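Local coordinates for protein beta-galactosidase (Trichoderma reesei, PDB 3OG2) that probably hydrolyses terminal non-reducing beta-D-galactose residues in beta-D-galactosides, as a family 35 glycoside hydrolase, at residues I321-G326 and T340-G345. Sequence-based numbering, arbitrary orientation.
Sequences IYMTFG and TSYDYG
M323 and the tyrosines Y322, Y342 and Y344 illustrate a thioether chain packed among three aromatic rings next to a cis peptide, at the mouth of a TIM barrel. The cis bond joins Y322 to M323. CG of M323 lies over the face of the Y344 ring in a CH-pi contact, 3.8 Å from its centroid, and meets CE2 of Y342 at 3.7 Å. Bends at chi2 and chi3 fold the chain back, bringing SD over the centre of its neighbour Y322's ring. That ring turns its edge to the face of Y344, planes at 75°, while Y322 OH donates to Y342 OH at 2.8 Å. Y342 OH is also hydrogen-bonded to OE1 of E122, a galactose-binding residue, so the tyrosine pair borders the sugar site. An alanine in place of Y344 would probably open a gap beside M323 CG and leave the Y322 edge without its aromatic partner. Beside this tight cluster, G326 CA lies 3.1 Å from Y342 O, where a side chain would collide, yet G326 N reaches D343 O through a water. Both segments belong to the loop between barrel strand 318-321 and helix 357-370; strand 38-47 packs against Y322 and M323, and helix 292-298 against S341 and D343.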
# COMPACT_ATOMS: atom_id res chain seq x y z
N ILE A 321 -5.97 7.01 3.49
CA ILE A 321 -4.88 7.27 2.55
C ILE A 321 -4.45 6.00 1.84
O ILE A 321 -3.98 5.04 2.45
CB ILE A 321 -3.66 7.86 3.32
CG1 ILE A 321 -4.03 9.15 4.11
CG2 ILE A 321 -2.47 8.11 2.37
CD1 ILE A 321 -4.78 10.18 3.24
N TYR A 322 -4.69 5.97 0.50
CA TYR A 322 -4.42 4.79 -0.34
C TYR A 322 -3.16 5.12 -1.13
O TYR A 322 -3.28 6.03 -1.99
CB TYR A 322 -5.65 4.54 -1.26
CG TYR A 322 -5.48 3.25 -2.03
CD1 TYR A 322 -4.58 3.10 -3.09
CD2 TYR A 322 -6.24 2.11 -1.71
CE1 TYR A 322 -4.43 1.94 -3.78
CE2 TYR A 322 -6.11 0.90 -2.39
CZ TYR A 322 -5.20 0.83 -3.42
OH TYR A 322 -5.02 -0.36 -4.08
N MET A 323 -2.06 4.40 -1.06
CA MET A 323 -1.69 3.44 -0.02
C MET A 323 -0.95 4.17 1.12
O MET A 323 -0.34 5.23 0.88
CB MET A 323 -0.70 2.42 -0.58
CG MET A 323 -1.28 1.52 -1.70
SD MET A 323 -2.72 0.57 -1.18
CE MET A 323 -1.97 -0.60 -0.04
N THR A 324 -0.96 3.58 2.30
CA THR A 324 -0.05 4.01 3.36
C THR A 324 1.15 3.08 3.44
O THR A 324 2.27 3.57 3.57
CB THR A 324 -0.82 4.14 4.67
OG1 THR A 324 -1.79 5.22 4.49
CG2 THR A 324 0.07 4.56 5.83
N PHE A 325 0.94 1.78 3.34
CA PHE A 325 2.02 0.82 3.16
C PHE A 325 1.60 -0.05 1.97
O PHE A 325 0.52 -0.66 2.07
CB PHE A 325 2.27 -0.03 4.42
CG PHE A 325 3.15 -1.24 4.08
CD1 PHE A 325 4.49 -1.07 3.80
CD2 PHE A 325 2.57 -2.51 4.06
CE1 PHE A 325 5.28 -2.19 3.48
CE2 PHE A 325 3.37 -3.60 3.74
CZ PHE A 325 4.72 -3.44 3.47
N GLY A 326 2.37 -0.13 0.90
CA GLY A 326 1.99 -0.85 -0.29
C GLY A 326 2.42 -2.29 -0.31
O GLY A 326 1.68 -3.17 -0.75
N THR A 340 6.46 -6.00 -10.08
CA THR A 340 6.48 -6.69 -8.78
C THR A 340 6.29 -5.74 -7.63
O THR A 340 5.53 -6.00 -6.70
CB THR A 340 7.82 -7.44 -8.58
OG1 THR A 340 8.05 -8.25 -9.71
CG2 THR A 340 7.66 -8.33 -7.35
N SER A 341 6.99 -4.61 -7.62
CA SER A 341 6.85 -3.73 -6.49
C SER A 341 5.46 -3.10 -6.40
O SER A 341 4.89 -2.67 -7.40
CB SER A 341 7.92 -2.60 -6.67
OG SER A 341 7.81 -1.67 -5.56
N TYR A 342 4.96 -2.94 -5.17
CA TYR A 342 3.78 -2.07 -4.95
C TYR A 342 4.18 -1.02 -3.89
O TYR A 342 3.40 -0.61 -3.05
CB TYR A 342 2.57 -2.83 -4.46
CG TYR A 342 1.22 -2.17 -4.76
CD1 TYR A 342 0.85 -1.73 -6.05
CD2 TYR A 342 0.33 -1.97 -3.72
CE1 TYR A 342 -0.39 -1.12 -6.28
CE2 TYR A 342 -0.95 -1.38 -3.95
CZ TYR A 342 -1.25 -0.96 -5.24
OH TYR A 342 -2.51 -0.43 -5.40
N ASP A 343 5.43 -0.52 -3.99
CA ASP A 343 5.85 0.51 -3.04
C ASP A 343 4.89 1.72 -3.08
O ASP A 343 4.62 2.30 -2.03
CB ASP A 343 7.26 0.98 -3.37
CG ASP A 343 7.73 2.14 -2.52
OD1 ASP A 343 8.35 1.87 -1.44
OD2 ASP A 343 7.47 3.30 -2.90
N TYR A 344 4.43 2.04 -4.27
CA TYR A 344 3.35 3.06 -4.44
C TYR A 344 3.88 4.45 -4.20
O TYR A 344 3.08 5.40 -4.26
CB TYR A 344 2.11 2.75 -3.57
CG TYR A 344 0.79 3.17 -4.18
CD1 TYR A 344 0.17 2.40 -5.19
CD2 TYR A 344 0.17 4.35 -3.74
CE1 TYR A 344 -1.05 2.81 -5.74
CE2 TYR A 344 -1.04 4.76 -4.29
CZ TYR A 344 -1.62 3.99 -5.27
OH TYR A 344 -2.83 4.43 -5.81
N GLY A 345 5.17 4.64 -3.90
CA GLY A 345 5.60 5.96 -3.43
C GLY A 345 4.97 6.33 -2.08
O GLY A 345 4.96 7.52 -1.76
O HOH W 1 4.91 0.85 0.36